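Local coordinates for protein pullulanase (Bacillus acidopullulyticus, PDB 2WAN) that hydrolyses the alpha-1,6-glucosidic linkages of pullulan and, as in related pullulanases, probably also the branch points of starch, at residues P334-V339 with G363-Q368; Y377-V382 with A403-I408; Q389-P394 with F565-P570; V491-S496 with Y514-G519. All blocks are in the same frame, centred on the assembly; numbering follows the deposited sequence.

Contact 1 of 4, residues P334-V339 with G363-Q368; sequences PTASNV and GTWKLQ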
# COMPACT_ATOMS: atom_id res chain seq x y z
N PRO A 334 -23.55 5.16 12.01
CA PRO A 334 -24.44 6.27 11.63
C PRO A 334 -25.76 5.84 11.00
O PRO A 334 -26.69 6.65 10.92
CB PRO A 334 -23.60 7.07 10.63
CG PRO A 334 -22.70 6.06 10.02
CD PRO A 334 -22.34 5.13 11.17
N THR A 335 -25.86 4.59 10.56
CA THR A 335 -27.11 4.10 9.97
C THR A 335 -27.91 3.18 10.90
O THR A 335 -29.02 2.76 10.57
CB THR A 335 -26.85 3.38 8.64
OG1 THR A 335 -26.11 2.19 8.90
CG2 THR A 335 -26.10 4.28 7.67
N ALA A 336 -27.35 2.86 12.06
CA ALA A 336 -28.03 1.96 13.00
C ALA A 336 -29.27 2.61 13.61
O ALA A 336 -29.28 3.81 13.88
CB ALA A 336 -27.07 1.49 14.10
N SER A 337 -30.31 1.80 13.82
CA SER A 337 -31.50 2.25 14.57
C SER A 337 -31.31 2.00 16.07
O SER A 337 -31.92 2.69 16.91
CB SER A 337 -32.76 1.54 14.07
OG SER A 337 -32.69 0.13 14.24
N ASN A 338 -30.47 1.02 16.40
CA ASN A 338 -30.16 0.70 17.79
C ASN A 338 -28.78 0.06 17.90
O ASN A 338 -28.39 -0.72 17.04
CB ASN A 338 -31.19 -0.28 18.36
CG ASN A 338 -31.19 -0.29 19.87
OD1 ASN A 338 -30.72 0.64 20.51
ND2 ASN A 338 -31.72 -1.37 20.45
N VAL A 339 -28.07 0.42 18.97
CA VAL A 339 -26.83 -0.29 19.34
C VAL A 339 -26.86 -0.63 20.83
O VAL A 339 -27.11 0.24 21.67
CB VAL A 339 -25.54 0.52 19.02
CG1 VAL A 339 -24.29 -0.31 19.35
CG2 VAL A 339 -25.49 0.96 17.56
N GLY A 363 -23.05 10.32 14.47
CA GLY A 363 -23.34 8.93 14.14
C GLY A 363 -22.76 7.92 15.11
O GLY A 363 -22.92 6.71 14.90
N THR A 364 -22.12 8.39 16.18
CA THR A 364 -21.60 7.47 17.19
C THR A 364 -22.64 7.09 18.24
O THR A 364 -23.63 7.80 18.45
CB THR A 364 -20.31 7.99 17.89
OG1 THR A 364 -20.63 9.12 18.73
CG2 THR A 364 -19.24 8.39 16.86
N TRP A 365 -22.38 5.96 18.90
CA TRP A 365 -23.13 5.51 20.06
C TRP A 365 -22.13 5.35 21.19
O TRP A 365 -21.01 4.88 20.99
CB TRP A 365 -23.83 4.19 19.77
CG TRP A 365 -24.95 4.28 18.75
CD1 TRP A 365 -24.83 4.52 17.41
CD2 TRP A 365 -26.35 4.11 19.00
NE1 TRP A 365 -26.07 4.52 16.81
CE2 TRP A 365 -27.02 4.26 17.76
CE3 TRP A 365 -27.11 3.85 20.15
CZ2 TRP A 365 -28.42 4.15 17.64
CZ3 TRP A 365 -28.50 3.74 20.04
CH2 TRP A 365 -29.13 3.90 18.79
N LYS A 366 -22.54 5.74 22.40
CA LYS A 366 -21.62 5.74 23.52
C LYS A 366 -22.25 5.16 24.78
O LYS A 366 -23.48 5.10 24.92
CB LYS A 366 -21.12 7.16 23.81
CG LYS A 366 -22.18 8.09 24.42
CD LYS A 366 -21.60 9.42 24.80
CE LYS A 366 -22.60 10.23 25.64
NZ LYS A 366 -22.03 11.55 26.04
N LEU A 367 -21.39 4.73 25.70
CA LEU A 367 -21.85 4.32 27.03
C LEU A 367 -20.72 4.28 28.03
O LEU A 367 -19.63 3.76 27.73
CB LEU A 367 -22.53 2.94 26.99
CG LEU A 367 -23.27 2.52 28.26
CD1 LEU A 367 -24.45 3.48 28.52
CD2 LEU A 367 -23.76 1.08 28.14
N GLN A 368 -20.97 4.84 29.21
CA GLN A 368 -20.06 4.66 30.34
C GLN A 368 -20.64 3.61 31.27
O GLN A 368 -21.81 3.69 31.66
CB GLN A 368 -19.83 5.98 31.08
CG GLN A 368 -18.73 5.89 32.14
CD GLN A 368 -18.52 7.20 32.89
OE1 GLN A 368 -18.29 7.20 34.11
NE2 GLN A 368 -18.59 8.31 32.18
O HOH W 1 -27.26 5.62 14.24

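Contact 2 of 4, residues Y377-V382 with A403-I408; sequences YYLYQV and ATRGMI. With ACT (acetate ion), chain P.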
# COMPACT_ATOMS: atom_id res chain seq x y z
N TYR A 377 -15.28 -9.41 28.72
CA TYR A 377 -15.39 -9.52 27.26
C TYR A 377 -16.63 -8.77 26.78
O TYR A 377 -17.59 -8.58 27.55
CB TYR A 377 -15.43 -10.99 26.81
CG TYR A 377 -14.15 -11.73 27.15
CD1 TYR A 377 -13.95 -12.33 28.41
CD2 TYR A 377 -13.11 -11.81 26.21
CE1 TYR A 377 -12.77 -13.00 28.72
CE2 TYR A 377 -11.92 -12.48 26.52
CZ TYR A 377 -11.76 -13.08 27.77
OH TYR A 377 -10.57 -13.75 28.05
N TYR A 378 -16.62 -8.33 25.53
CA TYR A 378 -17.78 -7.60 25.04
C TYR A 378 -17.97 -7.69 23.53
O TYR A 378 -17.06 -8.05 22.77
CB TYR A 378 -17.74 -6.12 25.44
CG TYR A 378 -16.76 -5.20 24.68
CD1 TYR A 378 -15.37 -5.32 24.86
CD2 TYR A 378 -17.23 -4.20 23.82
CE1 TYR A 378 -14.49 -4.47 24.19
CE2 TYR A 378 -16.35 -3.34 23.14
CZ TYR A 378 -14.98 -3.48 23.35
OH TYR A 378 -14.10 -2.65 22.73
N LEU A 379 -19.20 -7.39 23.14
CA LEU A 379 -19.59 -7.27 21.74
C LEU A 379 -20.54 -6.10 21.62
O LEU A 379 -21.19 -5.71 22.62
CB LEU A 379 -20.33 -8.52 21.27
CG LEU A 379 -19.53 -9.80 21.05
CD1 LEU A 379 -20.44 -11.00 20.85
CD2 LEU A 379 -18.56 -9.63 19.87
N TYR A 380 -20.62 -5.53 20.41
CA TYR A 380 -21.72 -4.62 20.06
C TYR A 380 -22.82 -5.37 19.33
O TYR A 380 -22.55 -6.19 18.45
CB TYR A 380 -21.24 -3.44 19.19
CG TYR A 380 -20.20 -2.56 19.86
CD1 TYR A 380 -20.45 -1.97 21.11
CD2 TYR A 380 -18.98 -2.29 19.23
CE1 TYR A 380 -19.49 -1.16 21.72
CE2 TYR A 380 -18.04 -1.45 19.82
CZ TYR A 380 -18.29 -0.91 21.07
OH TYR A 380 -17.35 -0.11 21.68
N GLN A 381 -24.06 -5.08 19.70
CA GLN A 381 -25.21 -5.63 19.00
C GLN A 381 -25.86 -4.48 18.22
O GLN A 381 -26.33 -3.50 18.80
CB GLN A 381 -26.17 -6.27 20.00
CG GLN A 381 -27.37 -6.96 19.32
CD GLN A 381 -28.28 -7.64 20.33
OE1 GLN A 381 -28.27 -8.86 20.46
NE2 GLN A 381 -29.05 -6.85 21.06
N VAL A 382 -25.81 -4.60 16.90
CA VAL A 382 -26.13 -3.48 16.02
C VAL A 382 -27.32 -3.82 15.16
O VAL A 382 -27.30 -4.81 14.42
CB VAL A 382 -24.93 -3.11 15.09
CG1 VAL A 382 -25.26 -1.90 14.24
CG2 VAL A 382 -23.65 -2.84 15.91
N ALA A 403 -11.24 -14.46 18.52
CA ALA A 403 -11.99 -13.21 18.38
C ALA A 403 -13.50 -13.39 18.29
O ALA A 403 -14.17 -12.74 17.46
CB ALA A 403 -11.44 -12.36 17.21
N THR A 404 -14.04 -14.28 19.13
CA THR A 404 -15.49 -14.38 19.26
C THR A 404 -16.02 -13.11 19.95
O THR A 404 -17.18 -12.71 19.75
CB THR A 404 -15.90 -15.62 20.07
OG1 THR A 404 -15.32 -15.56 21.38
CG2 THR A 404 -15.43 -16.91 19.36
N ARG A 405 -15.15 -12.48 20.75
CA ARG A 405 -15.48 -11.32 21.57
C ARG A 405 -14.26 -10.45 21.74
O ARG A 405 -13.14 -10.94 21.67
CB ARG A 405 -15.91 -11.76 22.99
CG ARG A 405 -17.00 -12.81 22.98
CD ARG A 405 -17.26 -13.46 24.36
NE ARG A 405 -18.36 -14.41 24.17
CZ ARG A 405 -18.95 -15.11 25.13
NH1 ARG A 405 -18.55 -15.01 26.38
NH2 ARG A 405 -19.96 -15.93 24.82
N GLY A 406 -14.50 -9.15 21.96
CA GLY A 406 -13.43 -8.22 22.35
C GLY A 406 -13.15 -8.38 23.84
O GLY A 406 -14.01 -8.86 24.58
N MET A 407 -11.96 -7.98 24.28
CA MET A 407 -11.59 -8.10 25.69
C MET A 407 -11.12 -6.75 26.22
O MET A 407 -10.27 -6.11 25.60
CB MET A 407 -10.51 -9.15 25.88
CG MET A 407 -10.16 -9.45 27.34
SD MET A 407 -8.82 -10.66 27.40
CE MET A 407 -8.74 -10.92 29.17
N ILE A 408 -11.66 -6.32 27.35
CA ILE A 408 -11.28 -5.06 27.98
C ILE A 408 -10.07 -5.34 28.89
O ILE A 408 -10.12 -6.23 29.76
CB ILE A 408 -12.44 -4.52 28.84
CG1 ILE A 408 -13.66 -4.21 27.96
CG2 ILE A 408 -11.99 -3.27 29.63
CD1 ILE A 408 -14.96 -4.64 28.56
C ACT P . -20.90 -15.17 21.33
O ACT P . -19.66 -15.35 21.50
OXT ACT P . -21.24 -14.29 20.51
CH3 ACT P . -21.93 -15.97 22.07

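Contact 3 of 4, residues Q389-P394 with F565-P570; sequences QTAVDP and FDKIVP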
# COMPACT_ATOMS: atom_id res chain seq x y z
N GLN A 389 -27.18 -7.86 14.18
CA GLN A 389 -26.03 -8.75 14.31
C GLN A 389 -25.11 -8.27 15.42
O GLN A 389 -25.24 -7.13 15.88
CB GLN A 389 -25.25 -8.81 12.99
CG GLN A 389 -26.10 -9.16 11.75
CD GLN A 389 -25.25 -9.31 10.50
OE1 GLN A 389 -24.49 -10.27 10.37
NE2 GLN A 389 -25.37 -8.37 9.58
N THR A 390 -24.18 -9.13 15.83
CA THR A 390 -23.17 -8.73 16.82
C THR A 390 -21.82 -8.57 16.12
O THR A 390 -21.54 -9.23 15.11
CB THR A 390 -23.03 -9.74 17.97
OG1 THR A 390 -22.70 -11.02 17.44
CG2 THR A 390 -24.34 -9.86 18.76
N ALA A 391 -20.99 -7.70 16.68
CA ALA A 391 -19.67 -7.43 16.09
C ALA A 391 -18.65 -7.18 17.20
O ALA A 391 -18.98 -6.64 18.27
CB ALA A 391 -19.74 -6.24 15.14
N VAL A 392 -17.42 -7.61 16.95
CA VAL A 392 -16.28 -7.24 17.78
C VAL A 392 -15.91 -5.79 17.44
O VAL A 392 -15.92 -5.38 16.27
CB VAL A 392 -15.08 -8.22 17.55
CG1 VAL A 392 -13.81 -7.76 18.34
CG2 VAL A 392 -15.47 -9.64 17.92
N ASP A 393 -15.64 -5.00 18.48
CA ASP A 393 -15.18 -3.63 18.32
C ASP A 393 -13.95 -3.58 17.40
O ASP A 393 -12.94 -4.19 17.73
CB ASP A 393 -14.80 -3.09 19.69
CG ASP A 393 -14.68 -1.58 19.73
OD1 ASP A 393 -14.42 -0.97 18.69
OD2 ASP A 393 -14.88 -0.99 20.84
N PRO A 394 -14.02 -2.85 16.26
CA PRO A 394 -12.83 -2.71 15.40
C PRO A 394 -11.64 -2.10 16.14
O PRO A 394 -10.48 -2.29 15.72
CB PRO A 394 -13.31 -1.75 14.30
CG PRO A 394 -14.78 -2.05 14.19
CD PRO A 394 -15.20 -2.20 15.64
N PHE A 565 -16.59 -4.76 10.26
CA PHE A 565 -16.91 -3.54 9.50
C PHE A 565 -18.32 -3.59 8.88
O PHE A 565 -19.09 -2.64 9.05
CB PHE A 565 -15.88 -3.30 8.38
CG PHE A 565 -14.51 -2.84 8.88
CD1 PHE A 565 -14.39 -2.00 9.97
CD2 PHE A 565 -13.36 -3.21 8.19
CE1 PHE A 565 -13.14 -1.57 10.42
CE2 PHE A 565 -12.10 -2.79 8.62
CZ PHE A 565 -12.00 -1.96 9.73
N ASP A 566 -18.64 -4.68 8.18
CA ASP A 566 -19.91 -4.79 7.45
C ASP A 566 -21.08 -5.02 8.38
O ASP A 566 -22.21 -4.66 8.04
CB ASP A 566 -19.87 -5.89 6.37
CG ASP A 566 -19.48 -5.35 4.99
OD1 ASP A 566 -19.41 -4.11 4.83
OD2 ASP A 566 -19.21 -6.18 4.09
N LYS A 567 -20.81 -5.59 9.55
CA LYS A 567 -21.87 -5.76 10.56
C LYS A 567 -22.21 -4.45 11.30
O LYS A 567 -23.29 -4.33 11.88
CB LYS A 567 -21.54 -6.91 11.53
CG LYS A 567 -21.53 -8.29 10.85
CD LYS A 567 -21.29 -9.46 11.82
CE LYS A 567 -19.87 -9.55 12.39
NZ LYS A 567 -19.76 -10.74 13.30
N ILE A 568 -21.32 -3.47 11.26
CA ILE A 568 -21.53 -2.21 11.98
C ILE A 568 -22.03 -1.11 11.03
O ILE A 568 -23.00 -0.41 11.34
CB ILE A 568 -20.27 -1.77 12.78
CG1 ILE A 568 -19.89 -2.88 13.78
CG2 ILE A 568 -20.49 -0.41 13.50
CD1 ILE A 568 -18.55 -2.68 14.46
N VAL A 569 -21.36 -0.95 9.89
CA VAL A 569 -21.74 0.06 8.89
C VAL A 569 -21.70 -0.61 7.50
O VAL A 569 -20.66 -0.56 6.82
CB VAL A 569 -20.81 1.31 8.89
CG1 VAL A 569 -21.47 2.47 8.13
CG2 VAL A 569 -20.48 1.78 10.32
N PRO A 570 -22.82 -1.26 7.10
CA PRO A 570 -22.87 -2.09 5.90
C PRO A 570 -22.23 -1.46 4.67
O PRO A 570 -22.60 -0.35 4.25
CB PRO A 570 -24.38 -2.34 5.72
CG PRO A 570 -24.88 -2.43 7.14
CD PRO A 570 -24.08 -1.36 7.87
O HOH W 2 -20.21 -11.72 16.51

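Contact 4 of 4, residues V491-S496 with Y514-G519; sequences VEEFNS and YNVPEG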
# COMPACT_ATOMS: atom_id res chain seq x y z
N VAL A 491 1.87 -9.20 11.90
CA VAL A 491 1.55 -9.58 13.29
C VAL A 491 0.23 -8.96 13.81
O VAL A 491 -0.11 -9.13 14.97
CB VAL A 491 2.73 -9.30 14.26
CG1 VAL A 491 3.99 -10.08 13.82
CG2 VAL A 491 3.00 -7.78 14.41
N GLU A 492 -0.48 -8.21 12.97
CA GLU A 492 -1.87 -7.83 13.33
C GLU A 492 -2.76 -9.03 13.08
O GLU A 492 -2.71 -9.64 12.00
CB GLU A 492 -2.36 -6.63 12.53
CG GLU A 492 -1.55 -5.37 12.82
CD GLU A 492 -1.94 -4.17 11.98
OE1 GLU A 492 -2.64 -4.33 10.95
OE2 GLU A 492 -1.51 -3.05 12.36
N GLU A 493 -3.58 -9.37 14.08
CA GLU A 493 -4.46 -10.54 14.08
C GLU A 493 -5.16 -10.81 12.74
O GLU A 493 -5.88 -9.95 12.21
CB GLU A 493 -5.55 -10.38 15.16
CG GLU A 493 -6.47 -11.60 15.29
CD GLU A 493 -5.87 -12.75 16.08
OE1 GLU A 493 -4.75 -12.63 16.59
OE2 GLU A 493 -6.53 -13.81 16.15
N PHE A 494 -4.93 -12.01 12.23
CA PHE A 494 -5.52 -12.43 10.97
C PHE A 494 -6.39 -13.69 11.13
O PHE A 494 -6.32 -14.38 12.15
CB PHE A 494 -4.44 -12.59 9.87
CG PHE A 494 -3.24 -13.42 10.27
CD1 PHE A 494 -3.28 -14.81 10.15
CD2 PHE A 494 -2.06 -12.82 10.75
CE1 PHE A 494 -2.17 -15.59 10.50
CE2 PHE A 494 -0.95 -13.60 11.09
CZ PHE A 494 -1.00 -14.99 10.97
N ASN A 495 -7.20 -13.98 10.12
CA ASN A 495 -8.25 -14.99 10.25
C ASN A 495 -7.84 -16.43 9.95
O ASN A 495 -8.49 -17.38 10.43
CB ASN A 495 -9.44 -14.57 9.35
CG ASN A 495 -10.67 -15.43 9.58
OD1 ASN A 495 -11.31 -15.37 10.65
ND2 ASN A 495 -10.99 -16.28 8.60
N SER A 496 -6.76 -16.62 9.18
CA SER A 496 -6.45 -17.92 8.55
C SER A 496 -5.94 -18.99 9.51
O SER A 496 -5.95 -20.19 9.19
CB SER A 496 -5.49 -17.73 7.37
OG SER A 496 -4.41 -16.87 7.73
N TYR A 514 -7.29 -5.48 13.55
CA TYR A 514 -6.11 -4.68 13.22
C TYR A 514 -5.27 -4.22 14.40
O TYR A 514 -4.08 -3.93 14.24
CB TYR A 514 -6.49 -3.47 12.37
CG TYR A 514 -6.85 -3.80 10.93
CD1 TYR A 514 -5.86 -4.03 9.97
CD2 TYR A 514 -8.18 -3.87 10.53
CE1 TYR A 514 -6.18 -4.32 8.65
CE2 TYR A 514 -8.52 -4.17 9.21
CZ TYR A 514 -7.50 -4.39 8.28
OH TYR A 514 -7.80 -4.68 6.97
N ASN A 515 -5.88 -4.12 15.58
CA ASN A 515 -5.21 -3.54 16.74
C ASN A 515 -4.84 -4.55 17.82
O ASN A 515 -4.60 -4.18 18.98
CB ASN A 515 -6.07 -2.40 17.29
CG ASN A 515 -6.30 -1.36 16.24
OD1 ASN A 515 -5.33 -0.78 15.74
ND2 ASN A 515 -7.55 -1.16 15.83
N VAL A 516 -4.78 -5.81 17.41
CA VAL A 516 -4.49 -6.95 18.30
C VAL A 516 -3.32 -7.75 17.70
O VAL A 516 -3.32 -8.00 16.50
CB VAL A 516 -5.72 -7.91 18.42
CG1 VAL A 516 -5.41 -9.13 19.30
CG2 VAL A 516 -6.99 -7.15 18.93
N PRO A 517 -2.33 -8.15 18.53
CA PRO A 517 -1.25 -9.01 18.05
C PRO A 517 -1.76 -10.40 17.70
O PRO A 517 -2.63 -10.95 18.40
CB PRO A 517 -0.31 -9.11 19.27
CG PRO A 517 -0.60 -7.87 20.07
CD PRO A 517 -2.10 -7.75 19.94
N GLU A 518 -1.21 -10.98 16.63
CA GLU A 518 -1.55 -12.36 16.27
C GLU A 518 -1.31 -13.35 17.42
O GLU A 518 -0.21 -13.43 17.97
CB GLU A 518 -0.77 -12.79 15.02
CG GLU A 518 -0.98 -14.27 14.67
CD GLU A 518 -2.43 -14.64 14.39
OE1 GLU A 518 -3.18 -13.78 13.87
OE2 GLU A 518 -2.85 -15.81 14.67
N GLY A 519 -2.35 -14.13 17.74
CA GLY A 519 -2.29 -15.07 18.87
C GLY A 519 -1.38 -16.26 18.66
O GLY A 519 -0.76 -16.76 19.61

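Contact 1 of 4, residues P334-V339 with G363-Q368
Pro334 and Gly363 bring the two backbones together, CA to CA 3.8 Å, whereas at Val339 and Trp365 the chains stand further apart and side chains fill the interval. Gly363 adopts a backbone conformation with positive phi (84°) that favours glycine, and a CB here would also collide with Pro334 CB. The Trp365 indole carries most of the contact. Its CG lies anti to the carbonyl carbon (chi1 -68°); the indole beyond it meets residues 336-339. Val339 CG2 rests over the five-membered ring, 3.4 Å from its centroid and almost on the ring normal, a CH-pi contact. The six-membered part continues under the backbone, with Val339 N 3.5 Å from Trp365 CZ3. At the rim, near the ring plane, Ser337 O lies 3.6 Å from CH2 of Trp365. Asn338 crosses the indole at about a right angle, OD1 near CZ3, while its ND2 is bonded to Glu356. One water joins the segments, accepting from Trp365 NE1 (3.0 Å) and donating to Ala336 O (2.7 Å); NE1 also has a weak bond to Ala333 O. A classic beta bulge sets Ser337 and Asn338 together opposite Thr383. In the carbohydrate-binding module 48 region, strand 338-344 lies between strands 353-359 and 377-383, and strand 364-370 between 353-359 and 326-332, with Met357 touching Val339 and Lys359 touching Trp365.

Contact 2 of 4, residues Y377-V382 with A403-I408
Tyr378 and Gly406 form an antiparallel hydrogen-bonded pair that joins the short strand 406-407 to the start of strand 377-383, in the sheet of the carbohydrate-binding module 48 region. Both amides and both carbonyls of the pair are satisfied reciprocally: Tyr378 N donates to Gly406 O (2.8 Å) and Gly406 N to Tyr378 O (2.9 Å). Gly406 O receives in addition a CA-H...O contact from Tyr377 CA at 3.1 Å. In the neighbouring non-hydrogen-bonded pair, the extended Met407 chain passes across the Tyr377 ring, CG over the face and the sulfur oblique to it, a Met-aromatic contact. An alanine at Tyr377 would probably leave Met407 without its aromatic partner and open a gap beside its thioether. The Tyr378 ring meets Ile408 CG1 through CD1, and its hydroxyl is bonded to Asp393 OD2. Arg405 has several partners: NE donates to an oxygen of an acetate ion that probably comes from the crystallisation liquor (3.1 Å), NH2 is bonded to Gly349 O, and the guanidinium makes a cation-pi contact with Tyr344. Thr404 OG1 pairs with Ser400 OG, whereas Thr404 O lies 3.4 Å from the methyl carbon CD2 of Leu379.

Contact 3 of 4, residues Q389-P394 with F565-P570
Ile568 and Ala391 meet at the apolar centre, where Ile568 CG1 lies 3.6 Å from Ala391 CB. The isoleucine chain runs on toward Pro394, and the two side chains reach each other tip to tip, Ile568 CD1 at 3.6 Å from Pro394 CD. Beyond the proline ring comes Phe565, whose CE1 touches Pro394 CB at 3.9 Å; the phenylalanine ring is itself stacked on Tyr573 and packs edge-to-face with Phe602. Next to Ile568 on the helix, Lys567 begins the passage to the polar edge. Its CB packs near Ala391 CB, and its methylenes cross the Gln389 side chain at about a right angle, with Gln389 OE1 3.6 Å from Lys567 CG. A bend at chi3 (-71°) turns CE out of the extended line, and NZ beyond it donates to Thr390 O at 3.0 Å, in the carbonyl plane. The ammonium group also reaches, weakly, a water that is bonded to Thr390 OG1 at 2.7 Å. Asp564 OD1 accepts from Val392 N and forms a long, weak ion pair with Lys567 NZ. An alanine at Lys567 would probably leave Thr390 O without its ammonium donor and uncover the Gln389 amide where the methylenes had crossed it. The arrangement is a domain interface: the end of strand 388-391 and the chain after it, in the carbohydrate-binding module 48 region, pack against helix 564-568 of the alpha-amylase catalytic region, an association found in starch-debranching members of the alpha-amylase family.

Contact 4 of 4, residues V491-S496 with Y514-G519
Glu493 N donates to Val516 O (2.8 Å) and Glu518 N to Val491 O (2.7 Å), two backbone bonds that flank the antiparallel non-hydrogen-bonded pair of Glu492 and Pro517 in the segments that follow strand 485-488 of the catalytic (beta/alpha)8 barrel. The side chain of Glu518 does most of the remaining work. Its CB lies near Val491 O and Phe494 CE2. CG, anti to the backbone N (chi1 175°), approaches Phe494 CE2 at 3.6 Å, and a bend at chi2 (60°) brings CD to Phe494 CZ at 3.7 Å. The carboxylate is thereby stacked on the ring, the planes 23° apart, with OE1 over its centre. The same OE1 accepts from Phe494 N at 3.0 Å in a nearly straight bond, while OE2 is taken by Ala520 N. It is this amide bond that holds the pair and keeps the carboxylate over the ring. The Glu493 side chain crosses that of Glu518 at about a right angle, bringing its OE1 to 3.3 Å from Glu518 OE1, two acceptors with no bond between them. This Glu493 oxygen receives Gly519 N on its syn lone pair at 3.1 Å, and salt bridges from Glu493 to Arg512 and Arg530 would probably offset the repulsion. Nearby, Glu492 crosses obliquely to Tyr514, whose carbonyl is bonded to Trp610 NE1 and whose hydroxyl is bonded to Val553 O. The Glu492 carboxylate stands almost perpendicular to the tyrosine ring and meets it at the edge, OE1 3.4 Å from Tyr514 CD1.

How the contacts relate
Contacts 1 and 2 lie within one sheet system, strands 338-344 and 377-383 being neighbours, but the first relies on indole packing and a bridging water, the second on strand pairing. Contact 3 takes the next strand, 388-391, and carries it to the catalytic region; Asp393 probably ties it to contact 2 through hydrogen bonds with tyrosine hydroxyls of strand 377-383. Contact 4 is nested within the chain loop closed by contact 3 and touches it, Asn515 ND2 meeting Pro394 O. Contacts 2 and 4 are buried, yet the chemistry of contact 4 is rich in carboxylates. Contacts 1 and 3 are partly buried, and 3 grades from an apolar centre to a hydrated edge.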